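PDB 6X2Q: chitosanase from Gynuella sunshinyii YC6258, which probably hydrolyses the glycosidic bonds of chitosan as a family 46 glycoside hydrolase, and is seen here with glucosamine units bound in its cleft. Local coordinates for residues G169-G174 with R178-T183; D35-T40 with D202-S207; V211-K216 with I231-D236. One frame throughout, in Å; residues are numbered along the deposited sequence.

Overall arrangement
Interaction 2 (35-40 with 202-207) closes a long loop of the chain across the sugar-binding cleft, joining the turn before strand 39-41 to helix 201-205. Interaction 1 (169-174 with 178-183) is nested inside that loop and lies about 30 Å away, centre to centre, at the start of helix 177-193. Interaction 3 (211-216 with 231-236) follows in series, linking helix 209-219 to the turn between strands 229-231 and 238-240; its centre is about 22 Å from interaction 1 and 19 Å from interaction 2. It touches both, through Met215 on Lys182 and Trp234 on Glu206. Only interaction 2 holds sugar; the other two are structural packing.

Interaction 1 (G169-G174 with R178-T183); sequences GIPAEG and RRWLKT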
loop_
_atom_site.group_PDB
_atom_site.type_symbol
_atom_site.label_atom_id
_atom_site.label_comp_id
_atom_site.label_asym_id
_atom_site.label_seq_id
_atom_site.Cartn_x
_atom_site.Cartn_y
_atom_site.Cartn_z
ATOM N N GLY A 169 2.263 23.908 -8.340
ATOM C CA GLY A 169 1.709 24.135 -7.024
ATOM C C GLY A 169 0.773 23.006 -6.594
ATOM O O GLY A 169 0.681 21.946 -7.222
ATOM N N ILE A 170 0.070 23.253 -5.494
ATOM C CA ILE A 170 -0.766 22.258 -4.827
ATOM C C ILE A 170 -2.204 22.755 -4.882
ATOM O O ILE A 170 -2.462 23.936 -5.184
ATOM C CB ILE A 170 -0.301 22.003 -3.372
ATOM C CG1 ILE A 170 -0.545 23.238 -2.498
ATOM C CG2 ILE A 170 1.141 21.573 -3.361
ATOM C CD1 ILE A 170 -0.212 23.039 -1.025
ATOM N N PRO A 171 -3.178 21.867 -4.614
ATOM C CA PRO A 171 -4.585 22.303 -4.666
ATOM C C PRO A 171 -4.924 23.415 -3.690
ATOM O O PRO A 171 -5.695 24.316 -4.035
ATOM C CB PRO A 171 -5.358 21.012 -4.362
ATOM C CG PRO A 171 -4.466 19.931 -4.873
ATOM C CD PRO A 171 -3.069 20.393 -4.535
ATOM N N ALA A 172 -4.350 23.387 -2.488
ATOM C CA ALA A 172 -4.575 24.460 -1.527
ATOM C C ALA A 172 -4.046 25.798 -2.023
ATOM O O ALA A 172 -4.394 26.836 -1.457
ATOM C CB ALA A 172 -3.917 24.117 -0.185
ATOM N N GLU A 173 -3.195 25.797 -3.048
ATOM C CA GLU A 173 -2.730 27.026 -3.663
ATOM C C GLU A 173 -3.549 27.403 -4.889
ATOM O O GLU A 173 -3.223 28.387 -5.555
ATOM C CB GLU A 173 -1.247 26.914 -4.025
ATOM C CG GLU A 173 -0.331 26.900 -2.808
ATOM C CD GLU A 173 1.075 26.433 -3.136
ATOM O OE1 GLU A 173 1.297 25.963 -4.275
ATOM O OE2 GLU A 173 1.952 26.536 -2.252
ATOM N N GLY A 174 -4.610 26.655 -5.196
ATOM C CA GLY A 174 -5.476 26.983 -6.305
ATOM C C GLY A 174 -5.247 26.190 -7.577
ATOM O O GLY A 174 -6.004 26.376 -8.535
ATOM N N ARG A 178 -8.110 18.151 -9.853
ATOM C CA ARG A 178 -8.154 17.090 -10.850
ATOM C C ARG A 178 -6.919 17.122 -11.735
ATOM O O ARG A 178 -6.417 16.069 -12.143
ATOM C CB ARG A 178 -9.415 17.201 -11.701
ATOM C CG ARG A 178 -10.669 16.663 -11.015
ATOM C CD ARG A 178 -11.911 17.129 -11.760
ATOM N NE ARG A 178 -11.875 18.571 -11.946
ATOM C CZ ARG A 178 -12.786 19.239 -12.649
ATOM N NH1 ARG A 178 -13.777 18.575 -13.237
ATOM N NH2 ARG A 178 -12.701 20.558 -12.778
ATOM N N ARG A 179 -6.417 18.320 -12.040
ATOM C CA ARG A 179 -5.181 18.435 -12.809
ATOM C C ARG A 179 -3.996 17.895 -12.009
ATOM O O ARG A 179 -3.152 17.158 -12.542
ATOM C CB ARG A 179 -4.951 19.895 -13.218
ATOM C CG ARG A 179 -3.914 20.069 -14.327
ATOM C CD ARG A 179 -4.041 21.416 -15.037
ATOM N NE ARG A 179 -3.167 22.406 -14.418
ATOM C CZ ARG A 179 -1.869 22.523 -14.680
ATOM N NH1 ARG A 179 -1.304 21.726 -15.574
ATOM N NH2 ARG A 179 -1.136 23.443 -14.056
ATOM N N TRP A 180 -3.910 18.266 -10.726
ATOM C CA TRP A 180 -2.839 17.752 -9.878
ATOM C C TRP A 180 -2.903 16.237 -9.795
ATOM O O TRP A 180 -1.875 15.558 -9.898
ATOM C CB TRP A 180 -2.924 18.365 -8.481
ATOM C CG TRP A 180 -1.731 18.051 -7.607
ATOM C CD1 TRP A 180 -0.685 18.882 -7.325
ATOM C CD2 TRP A 180 -1.478 16.832 -6.887
ATOM N NE1 TRP A 180 0.208 18.252 -6.489
ATOM C CE2 TRP A 180 -0.252 16.992 -6.214
ATOM C CE3 TRP A 180 -2.163 15.616 -6.761
ATOM C CZ2 TRP A 180 0.311 15.978 -5.427
ATOM C CZ3 TRP A 180 -1.607 14.610 -5.975
ATOM C CH2 TRP A 180 -0.378 14.797 -5.325
ATOM N N LEU A 181 -4.112 15.694 -9.636
ATOM C CA LEU A 181 -4.287 14.254 -9.502
ATOM C C LEU A 181 -3.929 13.531 -10.794
ATOM O O LEU A 181 -3.318 12.462 -10.757
ATOM C CB LEU A 181 -5.730 13.928 -9.074
ATOM C CG LEU A 181 -6.090 12.441 -8.870
ATOM C CD1 LEU A 181 -5.097 11.754 -7.939
ATOM C CD2 LEU A 181 -7.525 12.223 -8.389
ATOM N N LYS A 182 -4.308 14.088 -11.946
ATOM C CA LYS A 182 -3.995 13.419 -13.206
ATOM C C LYS A 182 -2.485 13.355 -13.426
ATOM O O LYS A 182 -1.942 12.321 -13.846
ATOM C CB LYS A 182 -4.683 14.138 -14.361
ATOM C CG LYS A 182 -4.856 13.284 -15.607
ATOM C CD LYS A 182 -4.777 14.127 -16.852
ATOM C CE LYS A 182 -6.011 13.955 -17.747
ATOM N NZ LYS A 182 -5.752 14.500 -19.126
ATOM N N THR A 183 -1.796 14.449 -13.113
ATOM C CA THR A 183 -0.346 14.474 -13.184
ATOM C C THR A 183 0.270 13.442 -12.237
ATOM O O THR A 183 1.212 12.725 -12.609
ATOM C CB THR A 183 0.136 15.886 -12.852
ATOM O OG1 THR A 183 -0.498 16.822 -13.737
ATOM C CG2 THR A 183 1.627 15.997 -13.004
#
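Trp180 turns its indole toward the 169-174 loop because CG stands anti to the backbone N (chi1 -171°), and a chi2 of 102° then sets one face of the ring under Pro171. The proline CD lies over the five-membered ring, 4.2 Å from its centroid and 20° off the ring normal, a CH-pi contact; the nearest ring atom to Pro171 CD is Trp180 CD1 at 4.0 Å. A different part of the loop meets the rim of the indole: Gly169 O lies in the ring plane, 3.4 Å from Trp180 CD1. Ile170 adds its CA at 4.2 Å from the same CD1.

The loop has its own bracing. Pro171 opens the 3-10 segment 171-173, and Glu173 folds back to take the N-H of Ile170 on OE1, 3.2 Å from the Ile170 N and from above the carboxylate plane. A side chain on Gly169 would run into that same OE1. Trp180 NE1 is satisfied by Thr164 OG1 of helix 156-167, while Phe184 meets the indole nearly parallel to it.

No hydrogen bond crosses between the two segments, so the loop rests on helix 177-193 through dispersion over the indole face. At the rim, the polarised C-H of CD1 directed at a carbonyl oxygen probably adds a mild electrostatic attraction.

Interaction 2 (D35-T40 with D202-S207); sequences DGRGIT and DEWSES. With GCS (2-amino-2-deoxy-beta-D-glucopyranose), chain C; GCS (2-amino-2-deoxy-beta-D-glucopyranose), chain B.
Arg37 and Trp204 cross at about a right angle as side chains, yet the guanidinium and indole planes are only 20° apart. They do not stack: Arg37 NH2 approaches Trp204 CZ2 obliquely, at 3.2 Å. The arginine is extended from CG to NE, which carries its head alongside the two sugars. One guanidinium face is covered by C3 of the chain C glucosamine, offset toward the rim, while the chain B glucosamine O6 lies at the edge and accepts a weak bond from NE. Asp35 OD2 lies at the edge too, in a long salt bridge with NH1 whose exact geometry is unsure; the firmer partner of NH1 is Thr200 OG1.

The indole presents its edge to the chain C sugar. Trp204 NE1 donates to O3 of that glucosamine at 2.8 Å, with an N-H...O angle of 149°. His147 meets the indole at an inclined angle.

Beside this pair, Asp35 CB packs on Glu203 CG at 3.6 Å. Asp35 OD1 accepts from Arg37 N at 3.0 Å, closing an Asx turn that helps to hold the carboxylate. Glu203, bent at chi2 (-70°), brings OE2 within 3.0 Å of O1 of the chain C glucosamine, a weak bond.

An alanine in place of Trp204 would probably leave that sugar's O3 without its N-H donor and Arg37 NH2 without the indole carbon it lies against.

The two carboxylates come within 4.3 Å, Asp35 OD2 to Glu203 OE2, on the sugar side of the contact. This acidic pair, with Arg37 close by, is probably suited to the amino and hydroxyl groups of glucosamine.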
loop_
_atom_site.group_PDB
_atom_site.type_symbol
_atom_site.label_atom_id
_atom_site.label_comp_id
_atom_site.label_asym_id
_atom_site.label_seq_id
_atom_site.Cartn_x
_atom_site.Cartn_y
_atom_site.Cartn_z
ATOM N N ASP A 35 11.494 -9.649 -5.531
ATOM C CA ASP A 35 11.445 -8.218 -5.800
ATOM C C ASP A 35 12.458 -7.466 -4.954
ATOM O O ASP A 35 12.373 -6.238 -4.846
ATOM C CB ASP A 35 10.034 -7.661 -5.552
ATOM C CG ASP A 35 9.544 -7.859 -4.089
ATOM O OD1 ASP A 35 10.223 -8.551 -3.283
ATOM O OD2 ASP A 35 8.469 -7.309 -3.743
ATOM N N GLY A 36 13.397 -8.174 -4.337
ATOM C CA GLY A 36 14.355 -7.575 -3.433
ATOM C C GLY A 36 13.857 -7.327 -2.020
ATOM O O GLY A 36 14.594 -6.745 -1.213
ATOM N N ARG A 37 12.636 -7.732 -1.685
ATOM C CA ARG A 37 12.058 -7.373 -0.397
ATOM C C ARG A 37 11.913 -8.569 0.537
ATOM O O ARG A 37 11.431 -8.409 1.664
ATOM C CB ARG A 37 10.707 -6.675 -0.616
ATOM C CG ARG A 37 10.833 -5.347 -1.411
ATOM C CD ARG A 37 9.576 -4.453 -1.300
ATOM N NE ARG A 37 9.730 -3.189 -2.028
ATOM C CZ ARG A 37 9.453 -3.028 -3.326
ATOM N NH1 ARG A 37 9.005 -4.057 -4.037
ATOM N NH2 ARG A 37 9.625 -1.847 -3.919
ATOM N N GLY A 38 12.337 -9.755 0.106
ATOM C CA GLY A 38 12.238 -10.938 0.949
ATOM C C GLY A 38 10.840 -11.508 0.928
ATOM O O GLY A 38 10.256 -11.731 -0.142
ATOM N N ILE A 39 10.295 -11.746 2.115
ATOM C CA ILE A 39 8.923 -12.207 2.265
ATOM C C ILE A 39 8.006 -10.993 2.339
ATOM O O ILE A 39 8.261 -10.056 3.111
ATOM C CB ILE A 39 8.770 -13.085 3.518
ATOM C CG1 ILE A 39 9.816 -14.198 3.508
ATOM C CG2 ILE A 39 7.345 -13.643 3.611
ATOM C CD1 ILE A 39 9.575 -15.298 4.521
ATOM N N THR A 40 6.943 -11.014 1.536
ATOM C CA THR A 40 5.887 -10.011 1.551
ATOM C C THR A 40 4.648 -10.634 2.170
ATOM O O THR A 40 4.224 -11.709 1.739
ATOM C CB THR A 40 5.576 -9.520 0.129
ATOM O OG1 THR A 40 6.688 -8.767 -0.364
ATOM C CG2 THR A 40 4.310 -8.643 0.107
ATOM N N ASP A 202 10.177 -5.706 -12.493
ATOM C CA ASP A 202 9.190 -6.675 -12.963
ATOM C C ASP A 202 7.918 -6.622 -12.124
ATOM O O ASP A 202 6.807 -6.597 -12.665
ATOM C CB ASP A 202 9.772 -8.091 -12.922
ATOM C CG ASP A 202 10.846 -8.327 -13.968
ATOM O OD1 ASP A 202 11.667 -9.252 -13.746
ATOM O OD2 ASP A 202 10.857 -7.610 -15.004
ATOM N N GLU A 203 8.064 -6.658 -10.792
ATOM C CA GLU A 203 6.905 -6.595 -9.905
ATOM C C GLU A 203 6.068 -5.359 -10.198
ATOM O O GLU A 203 4.859 -5.448 -10.436
ATOM C CB GLU A 203 7.364 -6.586 -8.446
ATOM C CG GLU A 203 7.233 -7.903 -7.734
ATOM C CD GLU A 203 5.794 -8.289 -7.465
ATOM O OE1 GLU A 203 5.278 -9.191 -8.161
ATOM O OE2 GLU A 203 5.178 -7.697 -6.551
ATOM N N TRP A 204 6.705 -4.194 -10.207
ATOM C CA TRP A 204 5.955 -2.952 -10.314
ATOM C C TRP A 204 5.414 -2.740 -11.724
ATOM O O TRP A 204 4.273 -2.291 -11.895
ATOM C CB TRP A 204 6.840 -1.787 -9.890
ATOM C CG TRP A 204 6.885 -1.592 -8.412
ATOM C CD1 TRP A 204 6.388 -2.433 -7.451
ATOM C CD2 TRP A 204 7.453 -0.478 -7.721
ATOM N NE1 TRP A 204 6.619 -1.908 -6.199
ATOM C CE2 TRP A 204 7.266 -0.704 -6.340
ATOM C CE3 TRP A 204 8.101 0.691 -8.135
ATOM C CZ2 TRP A 204 7.700 0.201 -5.375
ATOM C CZ3 TRP A 204 8.526 1.595 -7.174
ATOM C CH2 TRP A 204 8.328 1.343 -5.811
ATOM N N SER A 205 6.217 -3.059 -12.745
ATOM C CA SER A 205 5.774 -2.874 -14.121
ATOM C C SER A 205 4.468 -3.619 -14.400
ATOM O O SER A 205 3.575 -3.090 -15.067
ATOM C CB SER A 205 6.866 -3.332 -15.091
ATOM O OG SER A 205 6.471 -3.038 -16.417
ATOM N N GLU A 206 4.331 -4.839 -13.891
ATOM C CA GLU A 206 3.105 -5.602 -14.089
ATOM C C GLU A 206 1.937 -5.098 -13.243
ATOM O O GLU A 206 0.842 -5.668 -13.325
ATOM C CB GLU A 206 3.361 -7.076 -13.770
ATOM C CG GLU A 206 4.400 -7.728 -14.666
ATOM C CD GLU A 206 4.291 -9.246 -14.672
ATOM O OE1 GLU A 206 3.478 -9.779 -15.465
ATOM O OE2 GLU A 206 5.010 -9.904 -13.882
ATOM N N SER A 207 2.129 -4.073 -12.420
ATOM C CA SER A 207 1.071 -3.614 -11.531
ATOM C C SER A 207 0.442 -2.292 -11.972
ATOM O O SER A 207 -0.294 -1.684 -11.194
ATOM C CB SER A 207 1.613 -3.478 -10.110
ATOM O OG SER A 207 2.199 -2.192 -9.933
HETATM C C1 GCS C . 5.093 -5.625 -2.897
HETATM C C2 GCS C . 5.738 -4.458 -3.829
HETATM C C3 GCS C . 6.005 -3.329 -2.714
HETATM C C4 GCS C . 4.918 -3.101 -1.607
HETATM C C5 GCS C . 3.968 -4.165 -1.033
HETATM C C6 GCS C . 2.860 -3.583 -0.834
HETATM N N2 GCS C . 6.840 -4.822 -4.520
HETATM O O1 GCS C . 4.709 -6.527 -3.854
HETATM O O3 GCS C . 5.880 -2.135 -3.515
HETATM O O5 GCS C . 4.062 -5.233 -2.062
HETATM O O6 GCS C . 1.773 -4.524 -0.826
HETATM C C1 GCS B . 6.246 -1.823 0.387
HETATM C C2 GCS B . 6.698 -1.884 1.832
HETATM C C3 GCS B . 7.082 -0.504 2.283
HETATM C C4 GCS B . 8.201 0.074 1.432
HETATM C C5 GCS B . 7.823 -0.257 -0.015
HETATM C C6 GCS B . 8.836 0.083 -1.074
HETATM N N2 GCS B . 5.766 -2.484 2.715
HETATM O O1 GCS B . 5.849 -3.044 -0.234
HETATM O O3 GCS B . 7.507 -0.635 3.579
HETATM O O4 GCS B . 8.610 1.083 1.865
HETATM O O5 GCS B . 7.459 -1.598 -0.216
HETATM O O6 GCS B . 10.142 -0.180 -0.684
#

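Interaction 3 (V211-K216 with I231-D236); sequences VDSLMK and ISTWGD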
loop_
_atom_site.group_PDB
_atom_site.type_symbol
_atom_site.label_atom_id
_atom_site.label_comp_id
_atom_site.label_asym_id
_atom_site.label_seq_id
_atom_site.Cartn_x
_atom_site.Cartn_y
_atom_site.Cartn_z
ATOM N N VAL A 211 -3.043 1.894 -11.537
ATOM C CA VAL A 211 -3.039 3.320 -11.836
ATOM C C VAL A 211 -4.057 3.610 -12.927
ATOM O O VAL A 211 -4.774 4.626 -12.879
ATOM C CB VAL A 211 -1.625 3.788 -12.233
ATOM C CG1 VAL A 211 -1.614 5.281 -12.552
ATOM C CG2 VAL A 211 -0.603 3.457 -11.134
ATOM N N ASP A 212 -4.167 2.697 -13.904
ATOM C CA ASP A 212 -5.206 2.823 -14.923
ATOM C C ASP A 212 -6.589 2.846 -14.289
ATOM O O ASP A 212 -7.449 3.624 -14.703
ATOM C CB ASP A 212 -5.107 1.685 -15.949
ATOM C CG ASP A 212 -3.797 1.707 -16.749
ATOM O OD1 ASP A 212 -3.201 2.798 -16.938
ATOM O OD2 ASP A 212 -3.352 0.613 -17.177
ATOM N N SER A 213 -6.822 2.018 -13.263
ATOM C CA SER A 213 -8.147 2.015 -12.632
ATOM C C SER A 213 -8.441 3.345 -11.939
ATOM O O SER A 213 -9.545 3.885 -12.058
ATOM C CB SER A 213 -8.258 0.868 -11.631
ATOM O OG SER A 213 -8.233 -0.383 -12.289
ATOM N N LEU A 214 -7.471 3.891 -11.202
ATOM C CA LEU A 214 -7.679 5.203 -10.602
ATOM C C LEU A 214 -7.884 6.276 -11.668
ATOM O O LEU A 214 -8.686 7.200 -11.483
ATOM C CB LEU A 214 -6.498 5.550 -9.703
ATOM C CG LEU A 214 -6.206 4.606 -8.529
ATOM C CD1 LEU A 214 -4.815 4.870 -7.947
ATOM C CD2 LEU A 214 -7.272 4.751 -7.467
ATOM N N MET A 215 -7.140 6.195 -12.777
ATOM C CA MET A 215 -7.337 7.136 -13.874
ATOM C C MET A 215 -8.730 6.997 -14.482
ATOM O O MET A 215 -9.358 7.997 -14.852
ATOM C CB MET A 215 -6.258 6.930 -14.945
ATOM C CG MET A 215 -6.340 7.911 -16.095
ATOM S SD MET A 215 -5.865 9.581 -15.594
ATOM C CE MET A 215 -4.079 9.432 -15.492
ATOM N N LYS A 216 -9.223 5.763 -14.607
ATOM C CA LYS A 216 -10.558 5.537 -15.147
ATOM C C LYS A 216 -11.618 6.209 -14.264
ATOM O O LYS A 216 -12.485 6.945 -14.763
ATOM C CB LYS A 216 -10.794 4.028 -15.286
ATOM C CG LYS A 216 -12.154 3.613 -15.857
ATOM C CD LYS A 216 -12.490 2.132 -15.550
ATOM C CE LYS A 216 -13.105 1.938 -14.136
ATOM N NZ LYS A 216 -13.698 0.564 -13.927
ATOM N N ILE A 231 -14.523 -2.092 -10.449
ATOM C CA ILE A 231 -13.090 -2.323 -10.581
ATOM C C ILE A 231 -12.892 -3.623 -11.347
ATOM O O ILE A 231 -13.460 -4.654 -10.973
ATOM C CB ILE A 231 -12.395 -2.398 -9.207
ATOM C CG1 ILE A 231 -12.620 -1.110 -8.411
ATOM C CG2 ILE A 231 -10.910 -2.630 -9.394
ATOM C CD1 ILE A 231 -11.937 0.120 -9.035
ATOM N N SER A 232 -12.080 -3.583 -12.411
ATOM C CA SER A 232 -11.795 -4.797 -13.176
ATOM C C SER A 232 -10.331 -4.868 -13.596
ATOM O O SER A 232 -10.012 -5.381 -14.675
ATOM C CB SER A 232 -12.693 -4.905 -14.412
ATOM O OG SER A 232 -12.811 -3.659 -15.061
ATOM N N THR A 233 -9.441 -4.364 -12.745
ATOM C CA THR A 233 -8.004 -4.276 -12.967
ATOM C C THR A 233 -7.396 -5.516 -13.612
ATOM O O THR A 233 -6.552 -5.397 -14.505
ATOM C CB THR A 233 -7.305 -4.013 -11.631
ATOM O OG1 THR A 233 -7.968 -2.933 -10.950
ATOM C CG2 THR A 233 -5.826 -3.675 -11.852
ATOM N N TRP A 234 -7.812 -6.709 -13.181
ATOM C CA TRP A 234 -7.188 -7.951 -13.629
ATOM C C TRP A 234 -8.097 -8.776 -14.528
ATOM O O TRP A 234 -7.881 -9.986 -14.671
ATOM C CB TRP A 234 -6.760 -8.795 -12.432
ATOM C CG TRP A 234 -5.824 -8.107 -11.501
ATOM C CD1 TRP A 234 -6.136 -7.518 -10.304
ATOM C CD2 TRP A 234 -4.410 -7.949 -11.674
ATOM N NE1 TRP A 234 -5.002 -6.995 -9.728
ATOM C CE2 TRP A 234 -3.927 -7.253 -10.543
ATOM C CE3 TRP A 234 -3.499 -8.336 -12.672
ATOM C CZ2 TRP A 234 -2.570 -6.935 -10.383
ATOM C CZ3 TRP A 234 -2.154 -8.015 -12.513
ATOM C CH2 TRP A 234 -1.705 -7.316 -11.380
ATOM N N GLY A 235 -9.111 -8.154 -15.125
ATOM C CA GLY A 235 -10.055 -8.880 -15.950
ATOM C C GLY A 235 -11.354 -9.162 -15.219
ATOM O O GLY A 235 -12.438 -8.946 -15.769
ATOM N N ASP A 236 -11.262 -9.635 -13.977
ATOM C CA ASP A 236 -12.455 -9.919 -13.187
ATOM C C ASP A 236 -13.162 -8.627 -12.798
ATOM O O ASP A 236 -12.522 -7.666 -12.360
ATOM C CB ASP A 236 -12.079 -10.706 -11.937
ATOM C CG ASP A 236 -11.328 -11.963 -12.259
ATOM O OD1 ASP A 236 -11.973 -13.025 -12.372
ATOM O OD2 ASP A 236 -10.091 -11.881 -12.415
HETATM O O HOH W 1 -11.006 -0.874 -13.272
#
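Ser213 leaves helix 209-219 pointing toward the 231-236 turn, and its short side chain carries the direct polar link between the two. Its CB comes within 3.9 Å of Thr233 OG1. One atom further out, OG is anti to the carbonyl carbon (chi1 -67°), which sends it across to Thr233 OG1 at 2.9 Å, a hydrogen bond between two hydroxyls in which either may be the donor. Thr233 matches this arrangement: its own OG1 is also anti to its carbonyl carbon (chi1 -48°), while CB and CG2 stand farther back from the serine oxygen.

The Ser213 tip has further partners. A water lies 3.0 Å from Ser213 OG and accepts from two donors, Lys216 NZ at 3.1 Å and the backbone Ser232 N at 3.0 Å. It thus joins the helix to the turn a second time, alongside the direct bond. Gly209 O, one helical turn back, makes a weak bond with the same OG. Lys216 extends its ammonium from the following turn of the helix to Arg230 O, so this charge is held by both a carbonyl and the water.

The 231-236 segment forms a type I beta turn from Ser232 to Gly235, closed by Gly235 N to Ser232 O and joining strands 229-231 and 238-240. Helix 5-20 packs against both partners through Phe18, which touches Ser213 and Thr233, and through Ile17 on Ile231. On another side of helix 209-219, Leu214 reaches helix 134-147 and Met215 lies against helix 177-193.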